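Local coordinates for protein pyridoxine 4-oxidase (Mesorhizobium loti, PDB 4HA6) that oxidises pyridoxine at its 4-hydroxymethyl group with oxygen as electron acceptor, using FAD as cofactor, as a member of the GMC oxidoreductase family, at residues 59-64 against 72-77; 221-226 against 468-473; 228-233 against 241-246; 289-294 against 386-391. All blocks are in the same frame, centred on the assembly; numbering follows the deposited sequence.

Contact 1: residues 59-64 against 72-77; sequences DYRTEA and AHHWAR. With FAD (flavin-adenine dinucleotide), chain B.
Two short antiparallel strands, 60-61 and 74-75, pair beside the flavin. Tyr60 and Trp75 form a hydrogen-bonded pair, with Trp75 N to Tyr60 O at 2.7 Å and nearly straight. Thr62 N adds a bond to His73 O. Thr62 OG1 accepts from His73 N and gives its own proton to Glu63 O. Its methyl CG2 sits over one face of the Trp75 indole, 3.7 Å from the centroid of the five-membered ring. On the face with Arg61 and His74, His74 ND1 donates to Asp59 OD1 at 3.0 Å. OD1 lies in the imidazole plane, while the carboxylate is turned 28° from it; the bond is straight (174°).

Arg77 runs from the strand pair to the cofactor. Its CB and CG lie at the edge of the Tyr60 ring, CG 3.5 Å from CE2. The chain then bends at chi2 and chi3. NE is steadied by the carbonyl oxygen of Ala76 at 2.9 Å, on a lone pair. NH1 passes the ribityl chain near FAD C3', and NH2 reaches FAD C8M at 3.2 Å, with a further, weak bond to His445 O. An alanine here keeps only the CB contact with Tyr60, and loss of CG and the guanidinium would probably loosen packing at the ring and the flavin methyl. Tyr60 OH is held by Glu255. The guanidinium probably places positive charge against the dimethylbenzene end of the isoalloxazine.

Contact 2: residues 221-226 against 468-473; sequences LKLEGN and KALDNL
This is a small edge contact between an antiparallel sheet and a loop of the FAD-binding part of the fold. The turn that follows strand 217-224 meets the loop leading into strand 473-475, an outermost strand of the parallel sheet. One hydrogen bond joins the two segments. Asp471 N gives its proton to Asn226 O at 2.8 Å, approaching almost along the C=O axis (177°). The same carbonyl oxygen is flanked by a methyl, Leu470 CD2, at 3.4 Å. Beside it, Asp471 OD1 lies 3.5 Å from Asn226 CB, a contact without a hydrogen bond. Gly225, with positive phi, leads the chain into this turn.

Behind the polar end lies a row of leucines. Leu223 CD1 meets Leu470 CD1 at 4.3 Å, a loose touch. Deeper in, Leu221 and Leu473 reach tip to tip, Leu221 CD1 lying 4.0 Å from Leu473 CD2. Ile280 packs on both Leu223 and Leu470. Asn472 extends the join, its OD1 taking the N-H of Val228 and its ND2 giving to Asp245 O. The chemistry is therefore divided: a single backbone bond fixes the exposed turn, while apolar leucine tips fill the buried side without directional bonding.

Contact 3: residues 228-233 against 241-246; sequences VRSLEV and EVFADQ
Strands 227-235 and 238-243 run antiparallel, and their two faces fit differently. On the face of Leu231 and Val242, the apolar branches pack loosely. Leu231 CD1 sits above the notch between Val242 CG1 and Ala244 CB, 4.2 Å from the first. Val233 CG2 meets Val242 CG2 on its other branch. Leu231 N and Val242 O bond at 2.7 Å, and Val242 N returns to Leu231 O.

The other face carries Ser230, Glu241 and Phe243. Ser230 CB fits over the Phe243 ring, 4.1 Å from its centroid. The extended Arg229 chain runs alongside Phe243, and ring atom CE1 presses on the centre of the guanidinium face, 3.9 Å from Arg229 CZ. Ser230 OG donates to the anti lone pair of Glu241 OE2 at 2.6 Å. An alanine at Glu241 has no carboxylate to accept from Ser230 OG, which would probably leave that hydroxyl less fixed and the charge of Arg229 less balanced. A water bridges Val228 O and Ala244 O where the strands part.

Arg229 and Ser230 together face Lys222, a classic beta bulge, in a beta hairpin of a three-stranded antiparallel sheet. Leu231 turns its side chain onto strand 4-7 of the parallel FAD-binding sheet.

Contact 4: residues 289-294 against 386-391; sequences LQDHLL and PAYLQT
Polar bonding centres on Tyr388. Its hydroxyl gives its proton to Asp291 OD2 at 2.4 Å, a very short bond that uses the anti lone pair of the carboxylate. OD2 lies at the edge of the tyrosine ring, in its plane. The carboxylate itself is turned 45° from that ring. The Asp291 side chain leaves with CG anti to its backbone N (chi1 179°), which carries it across to Tyr388. OD2 is also bonded to Thr443 OG1, and OD1 takes the backbone N-H of His446. With three bonds on a buried carboxylate, its negative charge would probably be stabilised. A water links the backbones further along, donating to Leu289 O and Pro386 O, at 2.6 Å from each.

Apolar packing clamps the same ring. Leu293 CD2 stands over the centre of one face, 3.5 Å from the centroid of the Tyr388 ring. Pro386 CB lies over the opposite face, also above the centre. Leu293 CD1 meets Leu389 CD1 at 3.6 Å, and Phe398 of helix 392-409 packs on both leucines. At the other end, Leu289 CD2 touches Pro386 CA at 3.8 Å.

Turn geometry shapes the second segment. Ala387 to Gln390 form a type II beta turn, closed by a weak bond. Thr391 follows as the N-cap of helix 392-409, its OG1 taking Asp394 N.

The whole is a buried tyrosine-carboxylate pair, with the ring held between proline and leucine. The Asp291 side chain lies about 8 Å from the bound pyridoxamine (nearest atoms). His446 of the pyridoxamine pocket is bonded at its ring by His292.

Overall arrangement
From the N terminus, contact 1 comes first and closes a short loop between strands 60-61 and 74-75, beside the flavin. Contact 2 opens next at strand 217-224, and its partner, 468-473, lies more than 240 residues later. Contacts 3 and 4 are nested inside that large loop, in series with each other. Contact 3 closes a hairpin whose first strand neighbours strand 217-224, so contacts 2 and 3 share a sheet and touch. Contact 4 joins the start of strand 293-302 to the loop before helix 392-409. It touches contact 1 through Trp75 and His73, which both meet Tyr388. Contact 2 ties the three-stranded antiparallel sheet to the loop entering strand 473-475 of the parallel sheet.

Contact 1: residues 59-64 against 72-77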
# COMPACT_ATOMS: atom_id res chain seq x y z
N ASP A 59 -12.68 -6.97 1.63
CA ASP A 59 -12.85 -7.23 3.06
C ASP A 59 -12.33 -8.61 3.52
O ASP A 59 -13.10 -9.43 4.01
CB ASP A 59 -14.32 -7.04 3.45
CG ASP A 59 -14.52 -6.94 4.95
OD1 ASP A 59 -13.59 -6.47 5.64
OD2 ASP A 59 -15.59 -7.33 5.43
N TYR A 60 -11.04 -8.86 3.35
CA TYR A 60 -10.43 -10.12 3.78
C TYR A 60 -10.31 -10.16 5.29
O TYR A 60 -10.26 -9.11 5.94
CB TYR A 60 -9.01 -10.26 3.21
CG TYR A 60 -8.93 -10.20 1.71
CD1 TYR A 60 -9.12 -11.35 0.93
CD2 TYR A 60 -8.66 -9.00 1.05
CE1 TYR A 60 -9.05 -11.30 -0.45
CE2 TYR A 60 -8.58 -8.94 -0.33
CZ TYR A 60 -8.78 -10.10 -1.08
OH TYR A 60 -8.71 -10.07 -2.46
N ARG A 61 -10.25 -11.36 5.86
CA ARG A 61 -10.09 -11.51 7.29
C ARG A 61 -8.83 -12.34 7.56
O ARG A 61 -8.69 -13.45 7.04
CB ARG A 61 -11.33 -12.20 7.86
CG ARG A 61 -11.36 -12.27 9.37
CD ARG A 61 -12.43 -13.24 9.84
NE ARG A 61 -12.21 -13.67 11.22
CZ ARG A 61 -11.40 -14.66 11.58
NH1 ARG A 61 -10.70 -15.33 10.66
NH2 ARG A 61 -11.28 -14.99 12.86
N THR A 62 -7.87 -11.81 8.33
CA THR A 62 -6.65 -12.58 8.59
C THR A 62 -6.92 -13.66 9.64
O THR A 62 -7.91 -13.58 10.38
CB THR A 62 -5.53 -11.72 9.15
OG1 THR A 62 -5.70 -11.60 10.56
CG2 THR A 62 -5.50 -10.31 8.49
N GLU A 63 -6.04 -14.66 9.72
CA GLU A 63 -6.02 -15.55 10.88
C GLU A 63 -5.87 -14.76 12.18
O GLU A 63 -5.38 -13.63 12.17
CB GLU A 63 -4.87 -16.54 10.77
CG GLU A 63 -4.95 -17.47 9.55
CD GLU A 63 -6.22 -18.29 9.53
OE1 GLU A 63 -7.14 -17.95 8.74
OE2 GLU A 63 -6.31 -19.26 10.30
N ALA A 64 -6.29 -15.35 13.30
CA ALA A 64 -5.98 -14.80 14.62
C ALA A 64 -4.47 -14.58 14.77
O ALA A 64 -3.70 -15.44 14.38
CB ALA A 64 -6.48 -15.75 15.72
N ALA A 72 -7.90 -11.18 15.19
CA ALA A 72 -7.94 -11.34 13.74
C ALA A 72 -8.21 -9.96 13.17
O ALA A 72 -8.85 -9.14 13.81
CB ALA A 72 -9.05 -12.31 13.35
N HIS A 73 -7.74 -9.70 11.96
CA HIS A 73 -7.80 -8.36 11.43
C HIS A 73 -8.58 -8.31 10.12
O HIS A 73 -8.59 -9.28 9.35
CB HIS A 73 -6.38 -7.85 11.19
CG HIS A 73 -5.56 -7.75 12.43
ND1 HIS A 73 -5.24 -6.54 13.01
CD2 HIS A 73 -4.98 -8.70 13.20
CE1 HIS A 73 -4.51 -6.75 14.09
NE2 HIS A 73 -4.33 -8.05 14.23
N HIS A 74 -9.22 -7.18 9.85
CA HIS A 74 -9.94 -7.01 8.60
C HIS A 74 -9.07 -6.25 7.61
O HIS A 74 -8.53 -5.20 7.96
CB HIS A 74 -11.27 -6.30 8.83
CG HIS A 74 -12.37 -7.22 9.23
ND1 HIS A 74 -13.40 -7.58 8.38
CD2 HIS A 74 -12.61 -7.88 10.39
CE1 HIS A 74 -14.22 -8.41 8.99
NE2 HIS A 74 -13.76 -8.61 10.22
N TRP A 75 -8.92 -6.78 6.40
CA TRP A 75 -8.09 -6.14 5.37
C TRP A 75 -8.93 -5.64 4.20
O TRP A 75 -9.27 -6.41 3.29
CB TRP A 75 -7.02 -7.11 4.86
CG TRP A 75 -5.80 -7.23 5.76
CD1 TRP A 75 -5.67 -6.79 7.05
CD2 TRP A 75 -4.52 -7.78 5.40
NE1 TRP A 75 -4.40 -7.06 7.52
CE2 TRP A 75 -3.67 -7.67 6.53
CE3 TRP A 75 -4.00 -8.36 4.23
CZ2 TRP A 75 -2.35 -8.13 6.52
CZ3 TRP A 75 -2.69 -8.82 4.23
CH2 TRP A 75 -1.87 -8.70 5.37
N ALA A 76 -9.26 -4.35 4.21
CA ALA A 76 -10.01 -3.72 3.12
C ALA A 76 -9.20 -3.73 1.83
O ALA A 76 -8.01 -3.43 1.86
CB ALA A 76 -10.41 -2.29 3.50
N ARG A 77 -9.83 -4.07 0.71
CA ARG A 77 -9.15 -4.01 -0.58
C ARG A 77 -10.11 -3.56 -1.69
O ARG A 77 -11.27 -3.98 -1.73
CB ARG A 77 -8.55 -5.38 -0.94
CG ARG A 77 -7.27 -5.75 -0.18
CD ARG A 77 -6.07 -4.91 -0.66
NE ARG A 77 -5.63 -3.92 0.32
CZ ARG A 77 -4.63 -3.07 0.13
NH1 ARG A 77 -3.95 -3.09 -1.02
NH2 ARG A 77 -4.28 -2.21 1.07
PA FAD B . -4.76 -2.89 -6.11
O1A FAD B . -4.74 -1.38 -6.35
O2A FAD B . -5.43 -3.41 -4.87
O5B FAD B . -5.45 -3.55 -7.42
C5B FAD B . -5.87 -4.91 -7.50
C4B FAD B . -6.99 -4.92 -8.53
O4B FAD B . -7.11 -6.18 -9.19
C3B FAD B . -8.34 -4.65 -7.87
O3B FAD B . -9.01 -3.67 -8.69
C2B FAD B . -9.06 -5.99 -7.89
O2B FAD B . -10.49 -5.82 -7.99
C1B FAD B . -8.46 -6.66 -9.13
N9A FAD B . -8.40 -8.15 -9.07
C8A FAD B . -8.01 -8.91 -8.03
N7A FAD B . -8.06 -10.23 -8.35
C5A FAD B . -8.48 -10.34 -9.63
C6A FAD B . -8.75 -11.44 -10.59
N6A FAD B . -8.56 -12.75 -10.23
N1A FAD B . -9.18 -11.11 -11.84
C2A FAD B . -9.36 -9.82 -12.21
N3A FAD B . -9.13 -8.78 -11.38
C4A FAD B . -8.70 -8.96 -10.10
N1 FAD B . -1.19 3.76 0.01
C2 FAD B . -0.59 4.96 0.07
O2 FAD B . 0.53 5.09 -0.47
N3 FAD B . -1.13 6.02 0.69
C4 FAD B . -2.33 5.96 1.30
O4 FAD B . -2.83 6.96 1.89
C4X FAD B . -3.06 4.67 1.28
N5 FAD B . -4.26 4.51 1.88
C5X FAD B . -4.91 3.33 1.83
C6 FAD B . -6.16 3.18 2.44
C7 FAD B . -6.83 1.96 2.39
C7M FAD B . -8.18 1.82 3.05
C8 FAD B . -6.22 0.81 1.67
C8M FAD B . -6.95 -0.51 1.62
C9 FAD B . -4.98 0.94 1.06
C9A FAD B . -4.31 2.16 1.12
N10 FAD B . -3.05 2.31 0.51
C10 FAD B . -2.40 3.56 0.58
C1' FAD B . -2.43 1.18 -0.18
C2' FAD B . -2.49 1.30 -1.70
O2' FAD B . -3.81 1.70 -2.11
C3' FAD B . -2.14 -0.07 -2.27
O3' FAD B . -0.90 -0.51 -1.69
C4' FAD B . -2.02 -0.04 -3.78
O4' FAD B . -3.26 0.46 -4.31
C5' FAD B . -1.69 -1.42 -4.35
O5' FAD B . -2.02 -1.42 -5.74
P FAD B . -1.93 -2.78 -6.58
O1P FAD B . -1.94 -2.48 -8.07
O2P FAD B . -0.83 -3.65 -6.01
O3P FAD B . -3.29 -3.52 -6.17

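Contact 2: residues 221-226 against 468-473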
# COMPACT_ATOMS: atom_id res chain seq x y z
N LEU A 221 -4.71 -19.33 -15.04
CA LEU A 221 -3.88 -19.14 -16.22
C LEU A 221 -3.60 -20.53 -16.75
O LEU A 221 -3.24 -21.42 -15.97
CB LEU A 221 -2.55 -18.47 -15.88
CG LEU A 221 -2.67 -17.19 -15.07
CD1 LEU A 221 -1.31 -16.75 -14.56
CD2 LEU A 221 -3.31 -16.12 -15.92
N LYS A 222 -3.75 -20.72 -18.05
CA LYS A 222 -3.52 -22.03 -18.64
C LYS A 222 -2.17 -22.08 -19.35
O LYS A 222 -1.80 -21.16 -20.10
CB LYS A 222 -4.67 -22.41 -19.57
CG LYS A 222 -6.00 -22.56 -18.83
CD LYS A 222 -7.12 -23.06 -19.76
CE LYS A 222 -8.37 -23.46 -18.99
NZ LYS A 222 -9.43 -24.03 -19.89
N LEU A 223 -1.43 -23.15 -19.09
CA LEU A 223 -0.06 -23.26 -19.56
C LEU A 223 0.10 -24.19 -20.76
O LEU A 223 -0.65 -25.16 -20.93
CB LEU A 223 0.85 -23.76 -18.43
CG LEU A 223 1.41 -22.77 -17.40
CD1 LEU A 223 0.48 -21.61 -17.16
CD2 LEU A 223 1.75 -23.49 -16.10
N GLU A 224 1.11 -23.89 -21.57
CA GLU A 224 1.56 -24.76 -22.64
C GLU A 224 3.08 -24.62 -22.66
O GLU A 224 3.60 -23.57 -23.03
CB GLU A 224 0.96 -24.31 -23.97
CG GLU A 224 1.38 -25.14 -25.17
CD GLU A 224 0.53 -24.86 -26.40
OE1 GLU A 224 0.42 -23.68 -26.81
OE2 GLU A 224 -0.05 -25.82 -26.95
N GLY A 225 3.79 -25.68 -22.27
CA GLY A 225 5.23 -25.61 -22.14
C GLY A 225 5.65 -24.54 -21.14
O GLY A 225 5.13 -24.48 -20.02
N ASN A 226 6.57 -23.67 -21.54
CA ASN A 226 7.02 -22.61 -20.64
C ASN A 226 6.30 -21.28 -20.83
O ASN A 226 6.85 -20.22 -20.52
CB ASN A 226 8.52 -22.40 -20.77
CG ASN A 226 9.30 -23.61 -20.36
OD1 ASN A 226 8.92 -24.32 -19.42
ND2 ASN A 226 10.40 -23.88 -21.06
N LYS A 468 9.97 -16.43 -12.77
CA LYS A 468 11.20 -17.12 -13.17
C LYS A 468 10.96 -18.42 -13.95
O LYS A 468 11.80 -18.82 -14.76
CB LYS A 468 12.12 -17.36 -11.96
CG LYS A 468 12.65 -16.07 -11.32
CD LYS A 468 13.94 -16.28 -10.51
CE LYS A 468 14.60 -14.92 -10.21
NZ LYS A 468 15.92 -15.03 -9.49
N ALA A 469 9.82 -19.06 -13.74
CA ALA A 469 9.59 -20.37 -14.37
C ALA A 469 8.94 -20.31 -15.75
O ALA A 469 8.75 -21.35 -16.38
CB ALA A 469 8.77 -21.28 -13.44
N LEU A 470 8.60 -19.11 -16.23
CA LEU A 470 7.89 -18.98 -17.51
C LEU A 470 8.41 -17.82 -18.38
O LEU A 470 9.07 -16.91 -17.89
CB LEU A 470 6.39 -18.81 -17.26
CG LEU A 470 5.66 -20.00 -16.64
CD1 LEU A 470 4.22 -19.66 -16.35
CD2 LEU A 470 5.73 -21.21 -17.52
N ASP A 471 8.10 -17.86 -19.67
CA ASP A 471 8.64 -16.86 -20.60
C ASP A 471 7.78 -15.59 -20.79
O ASP A 471 8.30 -14.53 -21.13
CB ASP A 471 8.91 -17.50 -21.96
CG ASP A 471 9.89 -18.66 -21.88
OD1 ASP A 471 9.70 -19.64 -22.64
OD2 ASP A 471 10.84 -18.60 -21.07
N ASN A 472 6.48 -15.70 -20.61
CA ASN A 472 5.62 -14.59 -21.02
C ASN A 472 4.67 -14.13 -19.93
O ASN A 472 3.62 -13.55 -20.25
CB ASN A 472 4.83 -14.98 -22.27
CG ASN A 472 3.81 -16.05 -21.99
OD1 ASN A 472 3.92 -16.79 -21.01
ND2 ASN A 472 2.80 -16.13 -22.84
N LEU A 473 5.04 -14.37 -18.67
CA LEU A 473 4.21 -13.95 -17.54
C LEU A 473 4.97 -13.02 -16.60
O LEU A 473 6.06 -13.33 -16.13
CB LEU A 473 3.70 -15.18 -16.77
CG LEU A 473 2.91 -14.96 -15.47
CD1 LEU A 473 1.62 -14.24 -15.73
CD2 LEU A 473 2.64 -16.30 -14.81

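Contact 3: residues 228-233 against 241-246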
# COMPACT_ATOMS: atom_id res chain seq x y z
N VAL A 228 2.32 -19.09 -20.62
CA VAL A 228 0.88 -18.98 -20.40
C VAL A 228 0.23 -18.84 -21.78
O VAL A 228 0.58 -17.94 -22.55
CB VAL A 228 0.50 -17.73 -19.59
CG1 VAL A 228 -1.02 -17.62 -19.53
CG2 VAL A 228 1.08 -17.79 -18.16
N ARG A 229 -0.71 -19.73 -22.08
CA ARG A 229 -1.33 -19.74 -23.41
C ARG A 229 -2.65 -18.99 -23.41
O ARG A 229 -2.97 -18.25 -24.35
CB ARG A 229 -1.51 -21.18 -23.89
CG ARG A 229 -2.30 -21.33 -25.19
CD ARG A 229 -2.47 -22.80 -25.54
NE ARG A 229 -3.25 -23.03 -26.75
CZ ARG A 229 -4.50 -23.51 -26.76
NH1 ARG A 229 -5.11 -23.79 -25.61
NH2 ARG A 229 -5.14 -23.70 -27.90
N SER A 230 -3.42 -19.15 -22.33
CA SER A 230 -4.70 -18.48 -22.22
C SER A 230 -5.07 -18.22 -20.77
O SER A 230 -4.41 -18.70 -19.85
CB SER A 230 -5.80 -19.31 -22.89
OG SER A 230 -6.01 -20.52 -22.18
N LEU A 231 -6.14 -17.45 -20.58
CA LEU A 231 -6.70 -17.14 -19.26
C LEU A 231 -8.15 -17.56 -19.23
O LEU A 231 -8.89 -17.30 -20.18
CB LEU A 231 -6.65 -15.64 -18.98
CG LEU A 231 -5.34 -14.86 -19.09
CD1 LEU A 231 -5.08 -14.50 -20.54
CD2 LEU A 231 -5.43 -13.62 -18.24
N GLU A 232 -8.57 -18.18 -18.13
CA GLU A 232 -9.98 -18.49 -17.93
C GLU A 232 -10.60 -17.34 -17.18
O GLU A 232 -10.18 -17.00 -16.06
CB GLU A 232 -10.15 -19.79 -17.13
CG GLU A 232 -11.60 -20.15 -16.83
CD GLU A 232 -11.73 -21.32 -15.86
OE1 GLU A 232 -10.95 -21.37 -14.88
OE2 GLU A 232 -12.62 -22.18 -16.07
N VAL A 233 -11.60 -16.71 -17.79
CA VAL A 233 -12.24 -15.55 -17.18
C VAL A 233 -13.67 -15.87 -16.79
O VAL A 233 -14.43 -16.42 -17.58
CB VAL A 233 -12.19 -14.33 -18.10
CG1 VAL A 233 -12.84 -13.13 -17.41
CG2 VAL A 233 -10.75 -14.02 -18.45
N GLU A 241 -12.67 -18.36 -22.36
CA GLU A 241 -11.22 -18.45 -22.49
C GLU A 241 -10.66 -17.29 -23.30
O GLU A 241 -11.15 -16.98 -24.39
CB GLU A 241 -10.84 -19.78 -23.13
CG GLU A 241 -9.34 -20.02 -23.26
CD GLU A 241 -8.99 -21.44 -23.67
OE1 GLU A 241 -9.71 -22.01 -24.52
OE2 GLU A 241 -8.00 -21.98 -23.13
N VAL A 242 -9.63 -16.65 -22.77
CA VAL A 242 -9.05 -15.48 -23.40
C VAL A 242 -7.59 -15.74 -23.74
O VAL A 242 -6.82 -16.22 -22.90
CB VAL A 242 -9.22 -14.24 -22.50
CG1 VAL A 242 -8.28 -13.11 -22.92
CG2 VAL A 242 -10.67 -13.77 -22.52
N PHE A 243 -7.22 -15.44 -24.98
CA PHE A 243 -5.85 -15.71 -25.43
C PHE A 243 -5.01 -14.45 -25.46
O PHE A 243 -5.53 -13.35 -25.62
CB PHE A 243 -5.89 -16.37 -26.80
CG PHE A 243 -6.55 -17.71 -26.80
CD1 PHE A 243 -5.79 -18.86 -26.63
CD2 PHE A 243 -7.92 -17.82 -26.94
CE1 PHE A 243 -6.40 -20.11 -26.61
CE2 PHE A 243 -8.54 -19.07 -26.92
CZ PHE A 243 -7.78 -20.21 -26.76
N ALA A 244 -3.70 -14.63 -25.28
CA ALA A 244 -2.76 -13.51 -25.20
C ALA A 244 -1.31 -13.94 -25.46
O ALA A 244 -0.93 -15.07 -25.16
CB ALA A 244 -2.85 -12.84 -23.83
N ASP A 245 -0.52 -13.01 -25.99
CA ASP A 245 0.90 -13.22 -26.20
C ASP A 245 1.70 -12.94 -24.91
O ASP A 245 2.69 -13.63 -24.62
CB ASP A 245 1.41 -12.30 -27.32
CG ASP A 245 0.96 -12.75 -28.70
OD1 ASP A 245 0.26 -13.79 -28.81
OD2 ASP A 245 1.31 -12.06 -29.69
N GLN A 246 1.29 -11.92 -24.17
CA GLN A 246 1.96 -11.56 -22.91
C GLN A 246 0.91 -11.35 -21.82
O GLN A 246 -0.16 -10.80 -22.10
CB GLN A 246 2.80 -10.28 -23.07
CG GLN A 246 3.80 -10.33 -24.22
CD GLN A 246 4.94 -11.27 -23.94
OE1 GLN A 246 5.41 -11.37 -22.80
NE2 GLN A 246 5.41 -11.97 -24.97
O HOH W 1 0.92 -17.09 -25.26

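Contact 4: residues 289-294 against 386-391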
# COMPACT_ATOMS: atom_id res chain seq x y z
N LEU A 289 5.20 -12.17 2.99
CA LEU A 289 4.11 -11.19 3.17
C LEU A 289 4.46 -10.17 4.25
O LEU A 289 4.78 -10.54 5.39
CB LEU A 289 2.78 -11.87 3.54
CG LEU A 289 1.68 -10.90 4.03
CD1 LEU A 289 1.19 -10.04 2.89
CD2 LEU A 289 0.47 -11.62 4.69
N GLN A 290 4.38 -8.89 3.89
CA GLN A 290 4.63 -7.80 4.84
C GLN A 290 3.46 -6.82 4.89
O GLN A 290 2.72 -6.69 3.92
CB GLN A 290 5.89 -7.03 4.44
CG GLN A 290 7.15 -7.87 4.50
CD GLN A 290 8.24 -7.30 3.62
OE1 GLN A 290 8.78 -6.22 3.91
NE2 GLN A 290 8.55 -7.99 2.52
N ASP A 291 3.34 -6.09 5.99
CA ASP A 291 2.33 -5.04 6.12
C ASP A 291 2.81 -4.08 7.20
O ASP A 291 3.69 -4.43 8.01
CB ASP A 291 0.97 -5.64 6.47
CG ASP A 291 -0.13 -4.58 6.64
OD1 ASP A 291 -0.09 -3.52 5.96
OD2 ASP A 291 -1.06 -4.83 7.46
N HIS A 292 2.27 -2.86 7.21
CA HIS A 292 2.58 -1.89 8.27
C HIS A 292 1.47 -1.98 9.31
O HIS A 292 0.32 -2.27 8.96
CB HIS A 292 2.63 -0.46 7.74
CG HIS A 292 3.93 -0.07 7.09
ND1 HIS A 292 3.99 0.50 5.84
CD2 HIS A 292 5.20 -0.12 7.54
CE1 HIS A 292 5.25 0.76 5.53
NE2 HIS A 292 6.01 0.39 6.55
N LEU A 293 1.81 -1.73 10.57
CA LEU A 293 0.83 -1.56 11.64
C LEU A 293 0.83 -0.12 12.15
O LEU A 293 1.86 0.57 12.11
CB LEU A 293 1.15 -2.50 12.81
CG LEU A 293 0.90 -3.98 12.58
CD1 LEU A 293 1.55 -4.81 13.68
CD2 LEU A 293 -0.61 -4.23 12.54
N LEU A 294 -0.33 0.32 12.64
CA LEU A 294 -0.41 1.55 13.43
C LEU A 294 -1.10 1.25 14.75
O LEU A 294 -2.14 0.57 14.77
CB LEU A 294 -1.17 2.64 12.68
CG LEU A 294 -0.45 3.25 11.48
CD1 LEU A 294 -1.35 4.21 10.72
CD2 LEU A 294 0.80 3.97 11.96
N PRO A 386 -0.39 -12.53 8.56
CA PRO A 386 0.62 -11.48 8.45
C PRO A 386 1.75 -11.64 9.47
O PRO A 386 2.74 -10.93 9.32
CB PRO A 386 -0.18 -10.19 8.74
CG PRO A 386 -1.41 -10.65 9.47
CD PRO A 386 -1.72 -12.01 8.92
N ALA A 387 1.61 -12.54 10.46
CA ALA A 387 2.63 -12.74 11.51
C ALA A 387 2.98 -11.44 12.22
O ALA A 387 4.15 -11.14 12.47
CB ALA A 387 3.90 -13.38 10.94
N TYR A 388 1.95 -10.66 12.56
CA TYR A 388 2.17 -9.36 13.17
C TYR A 388 2.94 -9.49 14.49
O TYR A 388 2.67 -10.39 15.30
CB TYR A 388 0.84 -8.65 13.43
CG TYR A 388 0.12 -8.05 12.24
CD1 TYR A 388 -1.27 -8.11 12.17
CD2 TYR A 388 0.80 -7.38 11.22
CE1 TYR A 388 -1.97 -7.55 11.12
CE2 TYR A 388 0.09 -6.80 10.14
CZ TYR A 388 -1.29 -6.90 10.11
OH TYR A 388 -2.04 -6.36 9.09
N LEU A 389 3.90 -8.58 14.70
CA LEU A 389 4.67 -8.51 15.95
C LEU A 389 5.31 -9.83 16.38
O LEU A 389 5.31 -10.15 17.58
CB LEU A 389 3.78 -7.98 17.08
CG LEU A 389 3.69 -6.46 17.29
CD1 LEU A 389 4.15 -5.67 16.06
CD2 LEU A 389 2.29 -6.04 17.72
N GLN A 390 5.87 -10.59 15.45
CA GLN A 390 6.41 -11.90 15.82
C GLN A 390 7.90 -11.85 16.18
O GLN A 390 8.44 -12.78 16.79
CB GLN A 390 6.12 -12.94 14.74
CG GLN A 390 5.73 -14.33 15.29
CD GLN A 390 4.43 -14.32 16.10
OE1 GLN A 390 3.34 -14.42 15.54
NE2 GLN A 390 4.55 -14.20 17.42
N THR A 391 8.58 -10.77 15.82
CA THR A 391 10.00 -10.66 16.09
C THR A 391 10.23 -9.78 17.31
O THR A 391 9.41 -8.91 17.64
CB THR A 391 10.75 -10.09 14.88
OG1 THR A 391 10.27 -8.76 14.58
CG2 THR A 391 10.56 -11.00 13.67
O HOH W 2 3.61 -9.39 7.35